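PDB 5BY3: BtGH115A from Bacteroides thetaiotaomicron, which probably hydrolyses glycosidic bonds as a family GH115 4-O-methyl-alpha-glucuronidase with specificity for decorated arabinogalactans. Local coordinates for residues Y273-A284 with D321-V330. Numbering follows the deposited sequence.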
ATOM      1  N   TYR A 273      -4.123   1.584 -33.056  1.00 51.43           N
ATOM      2  CA  TYR A 273      -4.668   2.948 -33.035  1.00 52.37           C
ATOM      3  C   TYR A 273      -6.197   2.954 -32.968  1.00 53.26           C
ATOM      4  O   TYR A 273      -6.763   3.636 -32.110  1.00 63.10           O
ATOM      5  CB  TYR A 273      -4.122   3.819 -34.188  1.00 56.75           C
ATOM      6  CG  TYR A 273      -4.672   5.226 -34.201  1.00 51.68           C
ATOM      7  CD1 TYR A 273      -5.918   5.502 -34.781  1.00 52.94           C
ATOM      8  CD2 TYR A 273      -3.958   6.276 -33.633  1.00 53.88           C
ATOM      9  CE1 TYR A 273      -6.440   6.790 -34.791  1.00 59.43           C
ATOM     10  CE2 TYR A 273      -4.461   7.571 -33.634  1.00 55.78           C
ATOM     11  CZ  TYR A 273      -5.698   7.827 -34.222  1.00 59.34           C
ATOM     12  OH  TYR A 273      -6.225   9.101 -34.229  1.00 54.13           O
ATOM     13  N   GLN A 274      -6.845   2.184 -33.838  1.00 53.88           N
ATOM     14  CA  GLN A 274      -8.306   2.080 -33.885  1.00 54.78           C
ATOM     15  C   GLN A 274      -8.871   1.664 -32.534  1.00 53.14           C
ATOM     16  O   GLN A 274      -9.715   2.345 -31.984  1.00 55.78           O
ATOM     17  CB  GLN A 274      -8.737   1.056 -34.941  1.00 63.07           C
ATOM     18  CG  GLN A 274      -8.542   1.488 -36.398  1.00 87.07           C
ATOM     19  CD  GLN A 274      -9.115   0.496 -37.420  1.00 90.88           C
ATOM     20  OE1 GLN A 274      -9.166  -0.717 -37.178  1.00 99.57           O
ATOM     21  NE2 GLN A 274      -9.555   1.013 -38.568  1.00 87.08           N
ATOM     22  N   PHE A 275      -8.401   0.518 -32.041  1.00 54.83           N
ATOM     23  CA  PHE A 275      -8.638  -0.025 -30.698  1.00 50.10           C
ATOM     24  C   PHE A 275      -8.675   1.071 -29.612  1.00 46.64           C
ATOM     25  O   PHE A 275      -9.698   1.272 -28.971  1.00 49.22           O
ATOM     26  CB  PHE A 275      -7.529  -1.076 -30.431  1.00 49.87           C
ATOM     27  CG  PHE A 275      -7.505  -1.629 -29.042  1.00 48.15           C
ATOM     28  CD1 PHE A 275      -8.454  -2.572 -28.628  1.00 55.32           C
ATOM     29  CD2 PHE A 275      -6.516  -1.242 -28.145  1.00 49.12           C
ATOM     30  CE1 PHE A 275      -8.421  -3.099 -27.344  1.00 51.27           C
ATOM     31  CE2 PHE A 275      -6.482  -1.762 -26.860  1.00 51.31           C
ATOM     32  CZ  PHE A 275      -7.438  -2.690 -26.464  1.00 52.48           C
ATOM     33  N   TRP A 276      -7.566   1.790 -29.438  1.00 47.99           N
ATOM     34  CA  TRP A 276      -7.473   2.940 -28.521  1.00 44.85           C
ATOM     35  C   TRP A 276      -8.559   3.995 -28.783  1.00 55.18           C
ATOM     36  O   TRP A 276      -9.284   4.385 -27.849  1.00 59.51           O
ATOM     37  CB  TRP A 276      -6.099   3.588 -28.651  1.00 42.63           C
ATOM     38  CG  TRP A 276      -4.965   2.794 -28.176  1.00 39.72           C
ATOM     39  CD1 TRP A 276      -4.999   1.781 -27.253  1.00 42.39           C
ATOM     40  CD2 TRP A 276      -3.602   2.952 -28.536  1.00 39.82           C
ATOM     41  NE1 TRP A 276      -3.754   1.277 -27.050  1.00 40.69           N
ATOM     42  CE2 TRP A 276      -2.861   1.989 -27.798  1.00 40.88           C
ATOM     43  CE3 TRP A 276      -2.922   3.798 -29.412  1.00 40.59           C
ATOM     44  CZ2 TRP A 276      -1.469   1.853 -27.906  1.00 42.38           C
ATOM     45  CZ3 TRP A 276      -1.531   3.678 -29.511  1.00 37.31           C
ATOM     46  CH2 TRP A 276      -0.819   2.702 -28.760  1.00 43.68           C
ATOM     47  N   GLU A 277      -8.690   4.399 -30.057  1.00 57.56           N
ATOM     48  CA  GLU A 277      -9.592   5.470 -30.507  1.00 58.12           C
ATOM     49  C   GLU A 277     -11.035   5.290 -30.092  1.00 55.06           C
ATOM     50  O   GLU A 277     -11.661   6.229 -29.592  1.00 60.73           O
ATOM     51  CB  GLU A 277      -9.519   5.641 -32.026  1.00 67.38           C
ATOM     52  CG  GLU A 277     -10.588   6.562 -32.618  1.00 71.65           C
ATOM     53  CD  GLU A 277     -10.509   6.651 -34.128  1.00 78.40           C
ATOM     54  OE1 GLU A 277     -10.111   7.731 -34.646  1.00 73.47           O
ATOM     55  OE2 GLU A 277     -10.835   5.630 -34.783  1.00 77.91           O
ATOM     56  N   ASP A 278     -11.572   4.097 -30.300  1.00 53.37           N
ATOM     57  CA  ASP A 278     -12.978   3.858 -30.002  1.00 54.44           C
ATOM     58  C   ASP A 278     -13.271   4.204 -28.555  1.00 58.09           C
ATOM     59  O   ASP A 278     -14.328   4.750 -28.240  1.00 61.45           O
ATOM     60  CB  ASP A 278     -13.334   2.408 -30.294  1.00 61.88           C
ATOM     61  CG  ASP A 278     -13.189   2.046 -31.771  1.00 65.98           C
ATOM     62  OD1 ASP A 278     -13.001   2.980 -32.588  1.00 65.61           O
ATOM     63  OD2 ASP A 278     -13.291   0.825 -32.100  1.00 58.84           O
ATOM     64  N   ARG A 279     -12.289   3.899 -27.697  1.00 59.64           N
ATOM     65  CA  ARG A 279     -12.366   4.062 -26.253  1.00 54.35           C
ATOM     66  C   ARG A 279     -12.268   5.528 -25.835  1.00 51.64           C
ATOM     67  O   ARG A 279     -13.107   5.998 -25.095  1.00 50.61           O
ATOM     68  CB  ARG A 279     -11.273   3.216 -25.577  1.00 49.66           C
ATOM     69  CG  ARG A 279     -10.988   3.521 -24.115  1.00 41.23           C
ATOM     70  CD  ARG A 279     -12.170   3.250 -23.176  1.00 42.73           C
ATOM     71  NE  ARG A 279     -12.951   2.074 -23.533  1.00 40.37           N
ATOM     72  CZ  ARG A 279     -12.594   0.831 -23.263  1.00 40.08           C
ATOM     73  NH1 ARG A 279     -11.452   0.578 -22.621  1.00 46.07           N
ATOM     74  NH2 ARG A 279     -13.371  -0.162 -23.626  1.00 35.86           N
ATOM     75  N   VAL A 280     -11.230   6.224 -26.291  1.00 52.65           N
ATOM     76  CA  VAL A 280     -11.110   7.670 -26.106  1.00 55.31           C
ATOM     77  C   VAL A 280     -12.395   8.415 -26.530  1.00 63.91           C
ATOM     78  O   VAL A 280     -12.777   9.362 -25.865  1.00 69.44           O
ATOM     79  CB  VAL A 280      -9.890   8.215 -26.854  1.00 56.07           C
ATOM     80  CG1 VAL A 280      -9.589   9.657 -26.477  1.00 55.78           C
ATOM     81  CG2 VAL A 280      -8.680   7.344 -26.584  1.00 53.55           C
ATOM     82  N   LYS A 281     -13.058   7.956 -27.604  1.00 70.87           N
ATOM     83  CA  LYS A 281     -14.343   8.490 -28.065  1.00 74.11           C
ATOM     84  C   LYS A 281     -15.430   8.413 -26.995  1.00 71.83           C
ATOM     85  O   LYS A 281     -16.084   9.418 -26.711  1.00 74.05           O
ATOM     86  CB  LYS A 281     -14.838   7.770 -29.330  1.00 80.03           C
ATOM     87  CG  LYS A 281     -14.255   8.252 -30.643  1.00 84.72           C
ATOM     88  CD  LYS A 281     -15.177   7.886 -31.802  1.00 86.12           C
ATOM     89  CE  LYS A 281     -14.465   8.027 -33.143  1.00 91.76           C
ATOM     90  NZ  LYS A 281     -15.291   7.622 -34.322  1.00 83.86           N
ATOM     91  N   GLU A 282     -15.616   7.240 -26.392  1.00 71.17           N
ATOM     92  CA  GLU A 282     -16.755   7.030 -25.472  1.00 74.30           C
ATOM     93  C   GLU A 282     -16.570   7.590 -24.041  1.00 74.20           C
ATOM     94  O   GLU A 282     -17.508   7.580 -23.231  1.00 80.57           O
ATOM     95  CB  GLU A 282     -17.138   5.549 -25.436  1.00 68.74           C
ATOM     96  CG  GLU A 282     -16.076   4.664 -24.817  1.00 75.32           C
ATOM     97  CD  GLU A 282     -16.505   3.214 -24.683  1.00 80.02           C
ATOM     98  OE1 GLU A 282     -17.611   2.843 -25.141  1.00 75.80           O
ATOM     99  OE2 GLU A 282     -15.714   2.438 -24.111  1.00 74.63           O
ATOM    100  N   VAL A 283     -15.373   8.112 -23.770  1.00 64.37           N
ATOM    101  CA  VAL A 283     -14.872   8.369 -22.429  1.00 52.42           C
ATOM    102  C   VAL A 283     -14.275   9.791 -22.300  1.00 58.84           C
ATOM    103  O   VAL A 283     -13.779  10.155 -21.237  1.00 71.64           O
ATOM    104  CB  VAL A 283     -13.886   7.195 -22.061  1.00 53.25           C
ATOM    105  CG1 VAL A 283     -12.435   7.596 -21.800  1.00 46.46           C
ATOM    106  CG2 VAL A 283     -14.462   6.271 -20.999  1.00 51.00           C
ATOM    107  N   ALA A 284     -14.356  10.595 -23.366  1.00 59.72           N
ATOM    108  CA  ALA A 284     -13.717  11.942 -23.459  1.00 61.80           C
ATOM    109  C   ALA A 284     -14.268  13.092 -22.561  1.00 67.94           C
ATOM    110  O   ALA A 284     -13.541  14.048 -22.237  1.00 63.77           O
ATOM    111  CB  ALA A 284     -13.675  12.396 -24.916  1.00 56.77           C
ATOM    112  N   ASP A 321       0.906   9.800 -31.525  1.00 56.29           N
ATOM    113  CA  ASP A 321      -0.453   9.390 -31.927  1.00 56.19           C
ATOM    114  C   ASP A 321      -1.434   9.372 -30.774  1.00 53.79           C
ATOM    115  O   ASP A 321      -2.639   9.642 -30.972  1.00 54.09           O
ATOM    116  CB  ASP A 321      -0.492   7.994 -32.551  1.00 65.49           C
ATOM    117  CG  ASP A 321       0.524   7.787 -33.664  1.00 68.98           C
ATOM    118  OD1 ASP A 321       1.491   8.580 -33.795  1.00 75.56           O
ATOM    119  OD2 ASP A 321       0.345   6.778 -34.391  1.00 62.68           O
ATOM    120  N   GLN A 322      -0.936   9.002 -29.593  1.00 45.30           N
ATOM    121  CA  GLN A 322      -1.771   8.916 -28.398  1.00 47.42           C
ATOM    122  C   GLN A 322      -2.236  10.296 -27.940  1.00 44.45           C
ATOM    123  O   GLN A 322      -3.422  10.493 -27.718  1.00 46.56           O
ATOM    124  CB  GLN A 322      -1.053   8.188 -27.263  1.00 45.92           C
ATOM    125  CG  GLN A 322      -1.054   6.679 -27.434  1.00 43.31           C
ATOM    126  CD  GLN A 322      -0.281   5.976 -26.326  1.00 44.23           C
ATOM    127  OE1 GLN A 322       0.561   6.567 -25.643  1.00 38.95           O
ATOM    128  NE2 GLN A 322      -0.567   4.699 -26.148  1.00 42.97           N
ATOM    129  N   ARG A 323      -1.305  11.239 -27.829  1.00 45.42           N
ATOM    130  CA  ARG A 323      -1.640  12.652 -27.616  1.00 51.29           C
ATOM    131  C   ARG A 323      -2.502  13.231 -28.773  1.00 60.69           C
ATOM    132  O   ARG A 323      -3.391  14.067 -28.548  1.00 63.98           O
ATOM    133  CB  ARG A 323      -0.368  13.471 -27.356  1.00 47.31           C
ATOM    134  CG  ARG A 323       0.238  13.148 -26.000  1.00 46.54           C
ATOM    135  CD  ARG A 323       1.710  13.460 -25.830  1.00 47.95           C
ATOM    136  NE  ARG A 323       2.008  14.896 -25.671  1.00 57.57           N
ATOM    137  CZ  ARG A 323       1.658  15.675 -24.642  1.00 59.29           C
ATOM    138  NH1 ARG A 323       0.959  15.209 -23.614  1.00 63.80           N
ATOM    139  NH2 ARG A 323       2.007  16.949 -24.643  1.00 58.69           N
ATOM    140  N   GLY A 324      -2.250  12.746 -29.992  1.00 61.44           N
ATOM    141  CA  GLY A 324      -3.115  12.981 -31.136  1.00 55.82           C
ATOM    142  C   GLY A 324      -4.584  12.756 -30.869  1.00 54.93           C
ATOM    143  O   GLY A 324      -5.396  13.637 -31.153  1.00 62.02           O
ATOM    144  N   LEU A 325      -4.948  11.593 -30.335  1.00 52.46           N
ATOM    145  CA  LEU A 325      -6.377  11.286 -30.091  1.00 57.45           C
ATOM    146  C   LEU A 325      -6.983  12.188 -29.013  1.00 60.54           C
ATOM    147  O   LEU A 325      -8.178  12.514 -29.039  1.00 66.10           O
ATOM    148  CB  LEU A 325      -6.565   9.840 -29.637  1.00 53.55           C
ATOM    149  CG  LEU A 325      -6.311   8.733 -30.637  1.00 55.69           C
ATOM    150  CD1 LEU A 325      -5.660   7.498 -29.973  1.00 51.39           C
ATOM    151  CD2 LEU A 325      -7.628   8.417 -31.302  1.00 49.26           C
ATOM    152  N   LEU A 326      -6.136  12.534 -28.052  1.00 55.83           N
ATOM    153  CA  LEU A 326      -6.478  13.403 -26.950  1.00 54.43           C
ATOM    154  C   LEU A 326      -6.763  14.825 -27.443  1.00 56.71           C
ATOM    155  O   LEU A 326      -7.841  15.364 -27.100  1.00 52.34           O
ATOM    156  CB  LEU A 326      -5.381  13.340 -25.871  1.00 50.77           C
ATOM    157  CG  LEU A 326      -5.165  11.983 -25.135  1.00 47.61           C
ATOM    158  CD1 LEU A 326      -4.164  12.160 -24.013  1.00 44.32           C
ATOM    159  CD2 LEU A 326      -6.448  11.354 -24.598  1.00 43.14           C
ATOM    160  N   GLU A 327      -5.834  15.394 -28.251  1.00 53.93           N
ATOM    161  CA  GLU A 327      -6.089  16.607 -29.099  1.00 55.06           C
ATOM    162  C   GLU A 327      -7.458  16.598 -29.795  1.00 55.60           C
ATOM    163  O   GLU A 327      -8.279  17.486 -29.559  1.00 60.29           O
ATOM    164  CB  GLU A 327      -5.002  16.860 -30.145  1.00 54.46           C
ATOM    165  CG  GLU A 327      -3.634  17.203 -29.572  1.00 64.74           C
ATOM    166  CD  GLU A 327      -2.771  18.096 -30.458  1.00 73.38           C
ATOM    167  OE1 GLU A 327      -3.298  18.722 -31.410  1.00 81.12           O
ATOM    168  OE2 GLU A 327      -1.552  18.199 -30.169  1.00 69.96           O
ATOM    169  N   LYS A 328      -7.708  15.564 -30.590  1.00 52.69           N
ATOM    170  CA  LYS A 328      -8.934  15.409 -31.367  1.00 58.78           C
ATOM    171  C   LYS A 328     -10.263  15.137 -30.598  1.00 61.85           C
ATOM    172  O   LYS A 328     -11.293  15.663 -31.013  1.00 68.92           O
ATOM    173  CB  LYS A 328      -8.681  14.369 -32.489  1.00 59.88           C
ATOM    174  CG  LYS A 328      -9.866  13.923 -33.339  1.00 54.76           C
ATOM    175  CD  LYS A 328      -9.311  13.032 -34.432  1.00 67.69           C
ATOM    176  CE  LYS A 328     -10.316  12.711 -35.523  1.00 76.32           C
ATOM    177  NZ  LYS A 328      -9.578  12.166 -36.695  1.00 74.25           N
ATOM    178  N   TYR A 329     -10.268  14.341 -29.521  1.00 58.32           N
ATOM    179  CA  TYR A 329     -11.543  14.087 -28.789  1.00 59.13           C
ATOM    180  C   TYR A 329     -11.680  14.635 -27.357  1.00 62.80           C
ATOM    181  O   TYR A 329     -12.805  14.683 -26.819  1.00 53.57           O
ATOM    182  CB  TYR A 329     -11.955  12.603 -28.787  1.00 57.14           C
ATOM    183  CG  TYR A 329     -11.958  11.961 -30.129  1.00 67.83           C
ATOM    184  CD1 TYR A 329     -13.097  11.994 -30.942  1.00 72.16           C
ATOM    185  CD2 TYR A 329     -10.816  11.315 -30.605  1.00 72.90           C
ATOM    186  CE1 TYR A 329     -13.094  11.404 -32.206  1.00 72.17           C
ATOM    187  CE2 TYR A 329     -10.804  10.722 -31.862  1.00 77.46           C
ATOM    188  CZ  TYR A 329     -11.941  10.769 -32.659  1.00 73.03           C
ATOM    189  OH  TYR A 329     -11.909  10.172 -33.900  1.00 74.27           O
ATOM    190  N   VAL A 330     -10.573  15.013 -26.713  1.00 60.67           N
ATOM    191  CA  VAL A 330     -10.681  15.415 -25.297  1.00 61.03           C
ATOM    192  C   VAL A 330     -10.475  16.917 -25.134  1.00 63.39           C
ATOM    193  O   VAL A 330     -11.349  17.598 -24.586  1.00 66.79           O
ATOM    194  CB  VAL A 330      -9.800  14.580 -24.293  1.00 62.95           C
ATOM    195  CG1 VAL A 330     -10.159  14.899 -22.840  1.00 59.70           C
ATOM    196  CG2 VAL A 330      -9.938  13.073 -24.511  1.00 57.59           C
TER
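Glu277 reaches Tyr329 with its CG anti to the backbone N (chi1 170°) and its chain extended beyond. The CB of Tyr329 already points at the facing helix, and CG beside the backbone N sets the ring along Lys281 and Glu277. Tyr329 OH donates a hydrogen bond to Glu277 OE1 (3.1 Å). The hydroxyl meets this oxygen from above the carboxylate plane, 52° out of it, and the two flat groups stand perpendicular. Lys281 lies over one ring face in a CH-pi contact, its CG 3.9 Å from the Tyr329 ring centroid. A leucine in place of Tyr329 would probably leave Glu277 OE1 without this donor and the Lys281 chain without an aromatic face to lie on.

Leu325 is a knob in a hole formed by Tyr273, Trp276, Glu277 and Val280. Leu325 CD2 sits 3.4 Å from Glu277 CB, and Tyr273 OH lies 3.3 Å from the same methyl. Gln322 places NE2 over one face of the Trp276 indole, 3.3 Å from Trp276 CH2. The amide plane is well inclined to that ring, and Gln322 OE1 accepts a hydrogen bond from Gly293 N. Val280 CG1 touches both Leu326 CD2 and Val330 CG2.

The axes of segments 273-283 and 321-329 approach to 10.0 Å and cross at -32°. Helices 265-283 and 308-329 thus run in the same general direction, with Leu325 as a knob in a hole of the facing helix, beside strand 290-291 of the eight-stranded parallel sheet in the TIM-barrel-type GH115 region.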